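Local coordinates for nuclease-like protein (Chaetomium thermophilum, PDB 6GRB) that probably resolves four-way Holliday junctions in DNA by metal-dependent cleavage, and is likely to cut 5'-flaps as well, at residues G13-L18 and H168-D173; L21-L26 and E445-L450; Q131-A136 and R290-F295; S383-E388 and D434-D439. All coordinates share one frame; numbering follows the deposited sequence.

The four contacts run from the nuclease core out to the C-terminal domain. Interaction 1 pairs two strands at one margin of the seven-stranded mixed sheet, and helix 18-29, which follows strand 14-17, carries half of interaction 2; Leu21 packs directly on Ile16, Val169 and Leu171. Interaction 3, about 20 Å from interaction 2 between centres, packs the turn leading into strand 136-138 against helix 285-294, and His25 touches Asp135 between them. Along the chain, interaction 1 interleaves with 2 and with 3, while 3 and then 4 fall between the segments of interaction 2. Interaction 2 thus joins the core to the C-terminal domain that holds interaction 4, about 24 Å away between centres.

Interaction 1 (G13-L18 and H168-D173); sequences GERISL and HVTLHD
Chi1 of -63° sets Thr170 OG1 anti to its carbonyl carbon, and chi2 of -77° turns Arg15 CD toward His168, bringing NE to the hydroxyl of its cross-strand pair. CD then rests 3.8 Å from His168 CB, and Arg15 NE donates to Thr170 OG1 at 2.9 Å, the hydroxyl oxygen lying somewhat off the guanidinium plane. The two side chains cross obliquely. Farther out, Arg15 NH1 is hydrogen-bonded to Ser157 OG and NH2, whose position is less certain, forms a salt bridge with Asp155; both partners belong to strand 151-157. An alanine here would probably leave Asp155 without its charged mate and Thr170 OG1 without the NE donor. Behind this polar crossing, strand 14-17 forms the margin of the mixed sheet of the XPG-type, PIN-like nuclease core and runs antiparallel to 168-173. Glu14-Leu171 and Ile16-Val169 are hydrogen-bonded pairs, with Leu171 N to Glu14 O at 2.7 Å and Ile16 N to Val169 O at 2.9 Å; Arg15-Thr170 and Ser17-His168 are the non-hydrogen-bonded ones. On the face opposite Arg15, Ile16 CG2 meets Val169 CG2 at 4.0 Å, and Leu21 of helix 18-29 covers Ile16, Val169 and Leu171. At the far end, the His168 ring lies over the backbone of Ser17, whose CB makes a CH-pi contact 4.1 Å from the ring centroid. Asp375 holds this corner, taking a hydrogen bond from Ser17 N through OD2 and bonding His168 NE2 through OD1.

Interaction 2 (L21-L26 and E445-L450); sequences LAIDHL and ETILKL
Ile23 reaches from helix 18-29 toward Thr446 and Ile447 on helix 445-451. Its CB directs the side chain at the other helix, and there the two branches part. CG2, anti to the backbone N, comes close to Thr446 OG1 at 3.2 Å, the two side chains sliding past one another in opposite directions. CG1 serves as the spacer for the second branch; chi2 of -69° swings CD1 out to meet Ile447 CG1 at 3.6 Å, with Ile447 CD1 and Thr446 OG1 both 3.9 Å from it. Ile447 crosses Ile23 at about a right angle. One helical turn on, Leu26 divides its methyls between Ile447 and Leu450: its CD2 touches Ile447 CG1 at 3.8 Å, and its CD1 meets Leu450 CD1 tip to tip at 4.0 Å. The local helix axes come no nearer than 10.5 Å and are inclined at 45°, a separation bridged by the ends of the side chains. Helix 318-340 packs against both segments, placing Leu339 against Leu26 and Leu450, and Val335 and Cys338 against Ile447. Pro444 and Thr377 also touch Ile23. The contact thereby ties the XPG N-terminal part of the nuclease core to the Gen1 C-terminal domain, well away from the metal site. No hydrogen bond or salt bridge links the two segments; the contact rests on van der Waals packing of mostly aliphatic groups, which probably fixes the helix orientation less strictly than directional bonds would.

Interaction 3 (Q131-A136 and R290-F295); sequences QGIVDA and RLRQEF
Ile133 spreads its branches over three residues of the 290-295 segment. Chi1 of -50° puts CG1 anti to the carbonyl carbon; CG2, anti to the backbone N, packs on Phe295 CD2 at 3.8 Å and Leu291 CB at 4.1 Å; chi2 of -65° carries CD1 to Arg292 CG, 3.7 Å away, the side chains crossing at about a right angle. An alanine here would probably open a gap between the Phe295 ring and the aliphatic part of Arg292, leaving both freer to shift. Arg292, bent at chi3, brings its guanidinium edge-on to the carbonyl of Gln131: NH1 donates to Gln131 O at 2.7 Å, and NH2 adds a weak bond to the same oxygen. Glu289 forms a salt bridge with NE. Gln131 directly follows helix 121-130, and Gly132, with positive phi, completes a Schellman motif before the chain enters strand 136-138 inside the nuclease sheet. A cation at this helix C-terminus would suit the partial negative charge of its carbonyls. Phe295 CG lies anti to its backbone N (chi1 169°), and the ring turns its edge to Ile133 O, with CE2 at 3.3 Å. The same CE2 has Val134 CG1 at 3.9 Å, while Ile75 backs both side chains.

Interaction 4 (S383-E388 and D434-D439); sequences SFIPAE and DPWQPD
Ala387 CB sits over the centre of the Trp436 six-membered ring, 3.7 Å from its centroid, in a CH-pi contact nearly along the ring normal. The Ala387 backbone N donates to Pro435 O at 2.8 Å, and Ala387 CB also touches Pro435 CB, so this one residue is gripped by its amide and its methyl together. Beside it, Ile385 CG2 lies 3.2 Å from Trp436 O, and its CD1 packs on Pro438 CG at 4.0 Å. At the other end, Phe384 and Asp439 form an antiparallel hydrogen-bonded pair: Asp439 N to Phe384 O is 2.8 Å and nearly straight, and Phe384 N to Asp439 O is 3.1 Å. Their side chains run side by side. With chi1 at 58°, Phe384 CG falls between the backbone N and carbonyl carbon, and the ring lies with one face toward Asp439 CB in a second CH-pi contact. Pro386 CG presses on the same CB at 3.5 Å, its ring crossing the Asp439 side chain at about a right angle. What holds Pro435 and Trp436 in place is a type I beta turn from Asp434 to Gln437, reinforced by an Asx turn in which Trp436 N donates to Asp434 OD1 at 2.6 Å. Phe433 lies against Pro386 and Asp439. The whole belongs to the Gen1 C-terminal domain: strand 377-384 pairs with 439-444 in its three-stranded antiparallel sheet, helix 386-390 starts just after strand 377-384, with Ile385 at its N-cap position, and helix 318-340 covers Phe384 and Pro386 through Ile326, Ala330 and Leu334.

Interaction 1 (G13-L18 and H168-D173)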
loop_
_atom_site.group_PDB
_atom_site.type_symbol
_atom_site.label_atom_id
_atom_site.label_comp_id
_atom_site.label_asym_id
_atom_site.label_seq_id
_atom_site.Cartn_x
_atom_site.Cartn_y
_atom_site.Cartn_z
ATOM N N GLY A 13 -0.286 14.347 5.886
ATOM C CA GLY A 13 -0.736 13.024 6.270
ATOM C C GLY A 13 -0.071 12.541 7.545
ATOM O O GLY A 13 0.871 13.145 8.068
ATOM N N GLU A 14 -0.583 11.425 8.067
ATOM C CA GLU A 14 -0.074 10.848 9.307
ATOM C C GLU A 14 0.973 9.779 9.027
ATOM O O GLU A 14 0.697 8.800 8.321
ATOM C CB GLU A 14 -1.187 10.234 10.147
ATOM C CG GLU A 14 -0.604 9.696 11.422
ATOM C CD GLU A 14 -1.623 9.032 12.319
ATOM O OE1 GLU A 14 -2.629 8.481 11.791
ATOM O OE2 GLU A 14 -1.395 9.075 13.563
ATOM N N ARG A 15 2.158 9.947 9.607
ATOM C CA ARG A 15 3.213 8.953 9.478
ATOM C C ARG A 15 2.835 7.887 10.498
ATOM O O ARG A 15 2.497 8.214 11.635
ATOM C CB ARG A 15 4.574 9.558 9.814
ATOM C CG ARG A 15 5.453 9.818 8.601
ATOM C CD ARG A 15 6.079 8.531 8.087
ATOM N NE ARG A 15 5.894 8.371 6.647
ATOM C CZ ARG A 15 6.845 7.962 5.813
ATOM N NH1 ARG A 15 8.054 7.670 6.274
ATOM N NH2 ARG A 15 6.588 7.845 4.518
ATOM N N ILE A 16 2.886 6.617 10.110
ATOM C CA ILE A 16 2.475 5.563 11.026
ATOM C C ILE A 16 3.178 4.266 10.650
ATOM O O ILE A 16 3.352 3.952 9.472
ATOM C CB ILE A 16 0.947 5.399 11.031
ATOM C CG1 ILE A 16 0.522 4.410 12.110
ATOM C CG2 ILE A 16 0.434 4.962 9.656
ATOM C CD1 ILE A 16 -0.967 4.178 12.112
ATOM N N SER A 17 3.605 3.528 11.672
ATOM C CA SER A 17 4.236 2.229 11.489
ATOM C C SER A 17 3.295 1.251 10.778
ATOM O O SER A 17 2.212 0.943 11.284
ATOM C CB SER A 17 4.640 1.696 12.863
ATOM O OG SER A 17 4.768 0.294 12.883
ATOM N N LEU A 18 3.720 0.744 9.618
ATOM C CA LEU A 18 2.928 -0.256 8.900
ATOM C C LEU A 18 2.600 -1.460 9.784
ATOM O O LEU A 18 1.503 -2.030 9.712
ATOM C CB LEU A 18 3.680 -0.710 7.650
ATOM C CG LEU A 18 2.939 -1.554 6.620
ATOM C CD1 LEU A 18 1.542 -0.985 6.360
ATOM C CD2 LEU A 18 3.744 -1.607 5.326
ATOM N N HIS A 168 7.564 2.639 7.763
ATOM C CA HIS A 168 6.474 3.594 7.917
ATOM C C HIS A 168 5.868 3.965 6.578
ATOM O O HIS A 168 6.517 3.887 5.536
ATOM C CB HIS A 168 6.934 4.868 8.652
ATOM C CG HIS A 168 7.026 4.691 10.133
ATOM N ND1 HIS A 168 7.936 3.840 10.723
ATOM C CD2 HIS A 168 6.293 5.218 11.141
ATOM C CE1 HIS A 168 7.768 3.864 12.034
ATOM N NE2 HIS A 168 6.789 4.702 12.317
ATOM N N VAL A 169 4.589 4.332 6.634
ATOM C CA VAL A 169 3.840 4.882 5.511
ATOM C C VAL A 169 3.195 6.178 5.978
ATOM O O VAL A 169 3.071 6.449 7.174
ATOM C CB VAL A 169 2.744 3.931 4.971
ATOM C CG1 VAL A 169 3.349 2.617 4.457
ATOM C CG2 VAL A 169 1.697 3.674 6.058
ATOM N N THR A 170 2.737 6.955 5.001
ATOM C CA THR A 170 2.012 8.199 5.237
ATOM C C THR A 170 0.529 7.970 4.935
ATOM O O THR A 170 0.163 7.665 3.789
ATOM C CB THR A 170 2.601 9.327 4.378
ATOM O OG1 THR A 170 3.964 9.558 4.764
ATOM C CG2 THR A 170 1.817 10.599 4.564
ATOM N N LEU A 171 -0.313 8.081 5.972
ATOM C CA LEU A 171 -1.733 7.745 5.876
ATOM C C LEU A 171 -2.535 9.002 5.606
ATOM O O LEU A 171 -2.364 10.012 6.293
ATOM C CB LEU A 171 -2.270 7.086 7.155
ATOM C CG LEU A 171 -3.767 6.660 7.193
ATOM C CD1 LEU A 171 -3.942 5.510 8.173
ATOM C CD2 LEU A 171 -4.767 7.756 7.550
ATOM N N HIS A 172 -3.421 8.925 4.632
ATOM C CA HIS A 172 -4.389 9.973 4.368
ATOM C C HIS A 172 -5.791 9.387 4.455
ATOM O O HIS A 172 -6.039 8.264 3.998
ATOM C CB HIS A 172 -4.160 10.611 3.004
ATOM C CG HIS A 172 -3.032 11.592 2.981
ATOM N ND1 HIS A 172 -3.192 12.913 3.338
ATOM C CD2 HIS A 172 -1.731 11.448 2.639
ATOM C CE1 HIS A 172 -2.037 13.541 3.214
ATOM N NE2 HIS A 172 -1.133 12.674 2.797
ATOM N N ASP A 173 -6.696 10.152 5.051
ATOM C CA ASP A 173 -8.054 9.715 5.327
ATOM C C ASP A 173 -8.997 10.683 4.628
ATOM O O ASP A 173 -9.056 11.863 4.986
ATOM C CB ASP A 173 -8.294 9.680 6.842
ATOM C CG ASP A 173 -9.562 8.924 7.234
ATOM O OD1 ASP A 173 -9.447 7.966 8.017
ATOM O OD2 ASP A 173 -10.665 9.293 6.786
#

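Interaction 2 (L21-L26 and E445-L450)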
loop_
_atom_site.group_PDB
_atom_site.type_symbol
_atom_site.label_atom_id
_atom_site.label_comp_id
_atom_site.label_asym_id
_atom_site.label_seq_id
_atom_site.Cartn_x
_atom_site.Cartn_y
_atom_site.Cartn_z
ATOM N N LEU A 21 -0.488 -0.529 11.763
ATOM C CA LEU A 21 -1.728 -0.650 11.007
ATOM C C LEU A 21 -2.132 -2.102 10.854
ATOM O O LEU A 21 -3.307 -2.447 11.006
ATOM C CB LEU A 21 -1.581 -0.015 9.630
ATOM C CG LEU A 21 -1.508 1.495 9.548
ATOM C CD1 LEU A 21 -1.047 1.869 8.145
ATOM C CD2 LEU A 21 -2.865 2.110 9.866
ATOM N N ALA A 22 -1.174 -2.963 10.510
ATOM C CA ALA A 22 -1.482 -4.380 10.340
ATOM C C ALA A 22 -2.007 -4.997 11.638
ATOM O O ALA A 22 -3.007 -5.726 11.631
ATOM C CB ALA A 22 -0.238 -5.128 9.855
ATOM N N ILE A 23 -1.340 -4.720 12.764
ATOM C CA ILE A 23 -1.704 -5.390 14.003
ATOM C C ILE A 23 -2.966 -4.778 14.628
ATOM O O ILE A 23 -3.757 -5.494 15.251
ATOM C CB ILE A 23 -0.509 -5.375 14.965
ATOM C CG1 ILE A 23 0.641 -6.208 14.389
ATOM C CG2 ILE A 23 -0.890 -5.906 16.333
ATOM C CD1 ILE A 23 0.375 -7.722 14.342
ATOM N N ASP A 24 -3.170 -3.461 14.486
ATOM C CA ASP A 24 -4.421 -2.847 14.924
ATOM C C ASP A 24 -5.594 -3.480 14.194
ATOM O O ASP A 24 -6.600 -3.877 14.807
ATOM C CB ASP A 24 -4.400 -1.340 14.658
ATOM C CG ASP A 24 -3.658 -0.540 15.736
ATOM O OD1 ASP A 24 -3.257 -1.101 16.797
ATOM O OD2 ASP A 24 -3.504 0.692 15.532
ATOM N N HIS A 25 -5.463 -3.599 12.876
ATOM C CA HIS A 25 -6.532 -4.158 12.060
ATOM C C HIS A 25 -6.775 -5.625 12.395
ATOM O O HIS A 25 -7.934 -6.057 12.516
ATOM C CB HIS A 25 -6.194 -3.987 10.586
ATOM C CG HIS A 25 -7.295 -4.405 9.671
ATOM N ND1 HIS A 25 -7.529 -5.723 9.338
ATOM C CD2 HIS A 25 -8.233 -3.678 9.022
ATOM C CE1 HIS A 25 -8.573 -5.786 8.533
ATOM N NE2 HIS A 25 -9.009 -4.560 8.317
ATOM N N LEU A 26 -5.692 -6.397 12.557
ATOM C CA LEU A 26 -5.814 -7.790 12.977
ATOM C C LEU A 26 -6.532 -7.899 14.324
ATOM O O LEU A 26 -7.343 -8.811 14.531
ATOM C CB LEU A 26 -4.421 -8.423 13.024
ATOM C CG LEU A 26 -4.218 -9.831 13.570
ATOM C CD1 LEU A 26 -5.300 -10.790 13.042
ATOM C CD2 LEU A 26 -2.787 -10.338 13.265
ATOM N N GLU A 445 3.302 -9.453 19.437
ATOM C CA GLU A 445 2.726 -10.338 20.451
ATOM C C GLU A 445 1.368 -10.900 20.024
ATOM O O GLU A 445 1.052 -12.058 20.322
ATOM C CB GLU A 445 2.601 -9.595 21.792
ATOM C CG GLU A 445 2.072 -10.436 22.926
ATOM C CD GLU A 445 1.846 -9.628 24.202
ATOM O OE1 GLU A 445 1.628 -8.405 24.092
ATOM O OE2 GLU A 445 1.879 -10.205 25.323
ATOM N N THR A 446 0.542 -10.110 19.335
ATOM C CA THR A 446 -0.765 -10.676 19.036
ATOM C C THR A 446 -0.692 -11.698 17.910
ATOM O O THR A 446 -1.527 -12.610 17.852
ATOM C CB THR A 446 -1.802 -9.585 18.731
ATOM O OG1 THR A 446 -1.385 -8.795 17.618
ATOM C CG2 THR A 446 -2.036 -8.703 19.924
ATOM N N ILE A 447 0.310 -11.609 17.034
ATOM C CA ILE A 447 0.487 -12.696 16.074
ATOM C C ILE A 447 0.905 -13.978 16.798
ATOM O O ILE A 447 0.499 -15.081 16.418
ATOM C CB ILE A 447 1.479 -12.291 14.961
ATOM C CG1 ILE A 447 0.815 -11.316 13.998
ATOM C CG2 ILE A 447 1.977 -13.510 14.188
ATOM C CD1 ILE A 447 1.606 -11.049 12.762
ATOM N N LEU A 448 1.657 -13.857 17.883
ATOM C CA LEU A 448 2.097 -15.043 18.613
ATOM C C LEU A 448 0.989 -15.641 19.480
ATOM O O LEU A 448 0.997 -16.848 19.746
ATOM C CB LEU A 448 3.317 -14.704 19.473
ATOM C CG LEU A 448 4.612 -14.232 18.813
ATOM C CD1 LEU A 448 5.685 -14.097 19.876
ATOM C CD2 LEU A 448 5.056 -15.177 17.727
ATOM N N LYS A 449 0.042 -14.827 19.946
ATOM C CA LYS A 449 -1.056 -15.403 20.706
ATOM C C LYS A 449 -1.950 -16.265 19.825
ATOM O O LYS A 449 -2.587 -17.192 20.335
ATOM C CB LYS A 449 -1.852 -14.298 21.392
ATOM C CG LYS A 449 -1.065 -13.577 22.483
ATOM C CD LYS A 449 -1.879 -12.476 23.121
ATOM C CE LYS A 449 -1.110 -11.776 24.221
ATOM N NZ LYS A 449 -1.865 -10.656 24.872
ATOM N N LEU A 450 -1.961 -16.006 18.511
ATOM C CA LEU A 450 -2.789 -16.755 17.573
ATOM C C LEU A 450 -2.134 -18.073 17.173
ATOM O O LEU A 450 -2.794 -19.121 17.115
ATOM C CB LEU A 450 -3.060 -15.900 16.326
ATOM C CG LEU A 450 -3.792 -14.567 16.553
ATOM C CD1 LEU A 450 -4.023 -13.846 15.224
ATOM C CD2 LEU A 450 -5.101 -14.768 17.341
#

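Interaction 3 (Q131-A136 and R290-F295)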
loop_
_atom_site.group_PDB
_atom_site.type_symbol
_atom_site.label_atom_id
_atom_site.label_comp_id
_atom_site.label_asym_id
_atom_site.label_seq_id
_atom_site.Cartn_x
_atom_site.Cartn_y
_atom_site.Cartn_z
ATOM N N GLN A 131 -15.331 -1.461 -2.807
ATOM C CA GLN A 131 -16.051 -2.730 -2.881
ATOM C C GLN A 131 -15.699 -3.697 -1.746
ATOM O O GLN A 131 -16.288 -4.777 -1.655
ATOM C CB GLN A 131 -15.779 -3.399 -4.227
ATOM C CG GLN A 131 -16.359 -2.619 -5.385
ATOM C CD GLN A 131 -17.878 -2.544 -5.295
ATOM O OE1 GLN A 131 -18.537 -3.544 -5.016
ATOM N NE2 GLN A 131 -18.432 -1.359 -5.487
ATOM N N GLY A 132 -14.753 -3.360 -0.885
ATOM C CA GLY A 132 -14.465 -4.220 0.246
ATOM C C GLY A 132 -13.482 -5.338 -0.023
ATOM O O GLY A 132 -13.249 -6.160 0.872
ATOM N N ILE A 133 -12.897 -5.395 -1.225
ATOM C CA ILE A 133 -11.877 -6.393 -1.518
ATOM C C ILE A 133 -10.632 -6.157 -0.659
ATOM O O ILE A 133 -9.957 -7.110 -0.254
ATOM C CB ILE A 133 -11.554 -6.372 -3.024
ATOM C CG1 ILE A 133 -12.839 -6.447 -3.841
ATOM C CG2 ILE A 133 -10.636 -7.522 -3.409
ATOM C CD1 ILE A 133 -13.589 -7.759 -3.672
ATOM N N VAL A 134 -10.303 -4.889 -0.376
ATOM C CA VAL A 134 -9.130 -4.523 0.411
ATOM C C VAL A 134 -9.507 -3.423 1.396
ATOM O O VAL A 134 -10.518 -2.743 1.242
ATOM C CB VAL A 134 -7.916 -4.045 -0.441
ATOM C CG1 VAL A 134 -7.493 -5.108 -1.424
ATOM C CG2 VAL A 134 -8.202 -2.689 -1.129
ATOM N N ASP A 135 -8.660 -3.247 2.415
ATOM C CA ASP A 135 -8.933 -2.306 3.506
ATOM C C ASP A 135 -8.228 -0.970 3.338
ATOM O O ASP A 135 -8.660 0.017 3.936
ATOM C CB ASP A 135 -8.524 -2.895 4.868
ATOM C CG ASP A 135 -8.992 -4.341 5.066
ATOM O OD1 ASP A 135 -10.227 -4.608 5.090
ATOM O OD2 ASP A 135 -8.099 -5.214 5.195
ATOM N N ALA A 136 -7.159 -0.923 2.547
ATOM C CA ALA A 136 -6.408 0.304 2.319
ATOM C C ALA A 136 -5.684 0.199 0.984
ATOM O O ALA A 136 -5.469 -0.889 0.442
ATOM C CB ALA A 136 -5.409 0.579 3.448
ATOM N N ARG A 290 -15.486 -12.491 -8.546
ATOM C CA ARG A 290 -14.366 -13.433 -8.565
ATOM C C ARG A 290 -13.372 -13.122 -7.446
ATOM O O ARG A 290 -12.994 -14.005 -6.666
ATOM C CB ARG A 290 -13.670 -13.398 -9.932
ATOM C CG ARG A 290 -12.591 -14.472 -10.128
ATOM C CD ARG A 290 -12.121 -14.567 -11.583
ATOM N NE ARG A 290 -11.482 -13.319 -12.004
ATOM C CZ ARG A 290 -10.331 -12.856 -11.498
ATOM N NH1 ARG A 290 -9.671 -13.541 -10.549
ATOM N NH2 ARG A 290 -9.830 -11.702 -11.942
ATOM N N LEU A 291 -12.954 -11.857 -7.338
ATOM C CA LEU A 291 -11.992 -11.486 -6.304
ATOM C C LEU A 291 -12.537 -11.742 -4.905
ATOM O O LEU A 291 -11.774 -12.073 -3.986
ATOM C CB LEU A 291 -11.604 -10.015 -6.457
ATOM C CG LEU A 291 -10.891 -9.684 -7.775
ATOM C CD1 LEU A 291 -10.502 -8.200 -7.846
ATOM C CD2 LEU A 291 -9.692 -10.588 -7.939
ATOM N N ARG A 292 -13.853 -11.604 -4.729
ATOM C CA ARG A 292 -14.440 -11.795 -3.413
ATOM C C ARG A 292 -14.273 -13.225 -2.927
ATOM O O ARG A 292 -14.058 -13.452 -1.740
ATOM C CB ARG A 292 -15.904 -11.402 -3.438
ATOM C CG ARG A 292 -16.192 -10.161 -2.612
ATOM C CD ARG A 292 -17.685 -9.887 -2.512
ATOM N NE ARG A 292 -18.079 -8.691 -3.246
ATOM C CZ ARG A 292 -17.795 -7.465 -2.808
ATOM N NH1 ARG A 292 -17.113 -7.350 -1.655
ATOM N NH2 ARG A 292 -18.174 -6.368 -3.498
ATOM N N GLN A 293 -14.331 -14.200 -3.820
ATOM C CA GLN A 293 -14.160 -15.584 -3.398
ATOM C C GLN A 293 -12.705 -16.028 -3.412
ATOM O O GLN A 293 -12.348 -16.968 -2.693
ATOM C CB GLN A 293 -14.988 -16.517 -4.296
ATOM N N GLU A 294 -11.853 -15.368 -4.192
ATOM C CA GLU A 294 -10.512 -15.864 -4.433
ATOM C C GLU A 294 -9.412 -15.054 -3.741
ATOM O O GLU A 294 -8.277 -15.531 -3.651
ATOM C CB GLU A 294 -10.268 -15.948 -5.956
ATOM C CG GLU A 294 -11.136 -17.053 -6.617
ATOM C CD GLU A 294 -10.952 -17.205 -8.138
ATOM O OE1 GLU A 294 -11.744 -17.958 -8.773
ATOM O OE2 GLU A 294 -10.032 -16.573 -8.705
ATOM N N PHE A 295 -9.707 -13.869 -3.228
ATOM C CA PHE A 295 -8.689 -13.123 -2.511
ATOM C C PHE A 295 -9.217 -12.837 -1.104
ATOM O O PHE A 295 -10.381 -12.451 -0.967
ATOM C CB PHE A 295 -8.323 -11.819 -3.239
ATOM C CG PHE A 295 -7.480 -10.895 -2.408
ATOM C CD1 PHE A 295 -6.138 -11.159 -2.203
ATOM C CD2 PHE A 295 -8.041 -9.773 -1.812
ATOM C CE1 PHE A 295 -5.378 -10.339 -1.416
ATOM C CE2 PHE A 295 -7.289 -8.941 -1.020
ATOM C CZ PHE A 295 -5.946 -9.217 -0.819
#

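Interaction 4 (S383-E388 and D434-D439)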
loop_
_atom_site.group_PDB
_atom_site.type_symbol
_atom_site.label_atom_id
_atom_site.label_comp_id
_atom_site.label_asym_id
_atom_site.label_seq_id
_atom_site.Cartn_x
_atom_site.Cartn_y
_atom_site.Cartn_z
ATOM N N SER A 383 12.749 -17.388 19.457
ATOM C CA SER A 383 13.795 -18.250 18.932
ATOM C C SER A 383 13.186 -19.267 18.008
ATOM O O SER A 383 12.057 -19.644 18.180
ATOM C CB SER A 383 14.550 -18.972 20.046
ATOM O OG SER A 383 13.726 -19.854 20.765
ATOM N N PHE A 384 13.977 -19.741 17.061
ATOM C CA PHE A 384 13.551 -20.662 16.013
ATOM C C PHE A 384 14.796 -21.160 15.281
ATOM O O PHE A 384 15.877 -20.569 15.385
ATOM C CB PHE A 384 12.577 -19.991 15.031
ATOM C CG PHE A 384 13.138 -18.763 14.361
ATOM C CD1 PHE A 384 13.049 -17.522 14.967
ATOM C CD2 PHE A 384 13.753 -18.847 13.122
ATOM C CE1 PHE A 384 13.567 -16.391 14.355
ATOM C CE2 PHE A 384 14.270 -17.716 12.508
ATOM C CZ PHE A 384 14.171 -16.487 13.133
ATOM N N ILE A 385 14.635 -22.252 14.535
ATOM C CA ILE A 385 15.731 -22.840 13.774
ATOM C C ILE A 385 15.500 -22.500 12.297
ATOM O O ILE A 385 14.608 -23.095 11.674
ATOM C CB ILE A 385 15.838 -24.358 13.986
ATOM C CG1 ILE A 385 15.861 -24.710 15.484
ATOM C CG2 ILE A 385 17.089 -24.905 13.273
ATOM C CD1 ILE A 385 17.211 -24.521 16.165
ATOM N N PRO A 386 16.264 -21.566 11.719
ATOM C CA PRO A 386 15.968 -21.130 10.335
ATOM C C PRO A 386 15.844 -22.260 9.321
ATOM O O PRO A 386 14.850 -22.316 8.590
ATOM C CB PRO A 386 17.144 -20.194 10.026
ATOM C CG PRO A 386 17.514 -19.620 11.344
ATOM C CD PRO A 386 17.302 -20.732 12.354
ATOM N N ALA A 387 16.821 -23.169 9.262
ATOM C CA ALA A 387 16.761 -24.273 8.302
ATOM C C ALA A 387 15.631 -25.245 8.621
ATOM O O ALA A 387 15.049 -25.838 7.705
ATOM C CB ALA A 387 18.101 -25.014 8.263
ATOM N N GLU A 388 15.305 -25.425 9.900
ATOM C CA GLU A 388 14.164 -26.263 10.255
ATOM C C GLU A 388 12.857 -25.625 9.801
ATOM O O GLU A 388 11.965 -26.311 9.288
ATOM C CB GLU A 388 14.171 -26.530 11.767
ATOM C CG GLU A 388 12.940 -27.225 12.337
ATOM C CD GLU A 388 13.127 -27.652 13.803
ATOM O OE1 GLU A 388 14.189 -28.229 14.130
ATOM O OE2 GLU A 388 12.218 -27.414 14.629
ATOM N N ASP A 434 24.999 -20.277 10.971
ATOM C CA ASP A 434 24.561 -21.665 10.876
ATOM C C ASP A 434 23.037 -21.695 10.835
ATOM O O ASP A 434 22.394 -21.379 11.850
ATOM C CB ASP A 434 25.080 -22.477 12.059
ATOM C CG ASP A 434 24.721 -23.970 11.979
ATOM O OD1 ASP A 434 23.793 -24.374 11.231
ATOM O OD2 ASP A 434 25.386 -24.756 12.699
ATOM N N PRO A 435 22.415 -22.086 9.709
ATOM C CA PRO A 435 20.949 -22.246 9.677
ATOM C C PRO A 435 20.389 -23.273 10.664
ATOM O O PRO A 435 19.168 -23.381 10.816
ATOM C CB PRO A 435 20.676 -22.672 8.223
ATOM C CG PRO A 435 22.044 -23.050 7.633
ATOM C CD PRO A 435 23.026 -22.203 8.368
ATOM N N TRP A 436 21.245 -24.036 11.343
ATOM C CA TRP A 436 20.752 -25.037 12.287
ATOM C C TRP A 436 20.793 -24.585 13.743
ATOM O O TRP A 436 20.049 -25.132 14.564
ATOM C CB TRP A 436 21.521 -26.348 12.109
ATOM C CG TRP A 436 21.230 -26.935 10.767
ATOM C CD1 TRP A 436 22.034 -26.899 9.662
ATOM C CD2 TRP A 436 20.020 -27.594 10.364
ATOM N NE1 TRP A 436 21.406 -27.519 8.601
ATOM C CE2 TRP A 436 20.170 -27.953 9.008
ATOM C CE3 TRP A 436 18.822 -27.921 11.021
ATOM C CZ2 TRP A 436 19.174 -28.631 8.298
ATOM C CZ3 TRP A 436 17.825 -28.591 10.305
ATOM C CH2 TRP A 436 18.012 -28.936 8.961
ATOM N N GLN A 437 21.531 -23.537 14.047
ATOM C CA GLN A 437 21.538 -22.998 15.392
ATOM C C GLN A 437 20.307 -22.113 15.551
ATOM O O GLN A 437 19.686 -21.734 14.581
ATOM C CB GLN A 437 22.775 -22.139 15.626
ATOM C CG GLN A 437 24.023 -22.902 16.028
ATOM C CD GLN A 437 23.730 -24.261 16.630
ATOM O OE1 GLN A 437 23.196 -24.363 17.731
ATOM N NE2 GLN A 437 24.096 -25.312 15.918
ATOM N N PRO A 438 19.939 -21.791 16.786
ATOM C CA PRO A 438 18.783 -20.905 17.008
ATOM C C PRO A 438 19.040 -19.472 16.550
ATOM O O PRO A 438 20.074 -18.879 16.870
ATOM C CB PRO A 438 18.580 -20.978 18.526
ATOM C CG PRO A 438 19.126 -22.321 18.892
ATOM C CD PRO A 438 20.312 -22.516 18.012
ATOM N N ASP A 439 18.079 -18.917 15.813
ATOM C CA ASP A 439 18.030 -17.506 15.445
ATOM C C ASP A 439 16.965 -16.811 16.294
ATOM O O ASP A 439 16.089 -17.460 16.869
ATOM C CB ASP A 439 17.711 -17.341 13.949
ATOM C CG ASP A 439 18.301 -16.067 13.335
ATOM O OD1 ASP A 439 18.511 -15.052 14.037
ATOM O OD2 ASP A 439 18.554 -16.087 12.114
#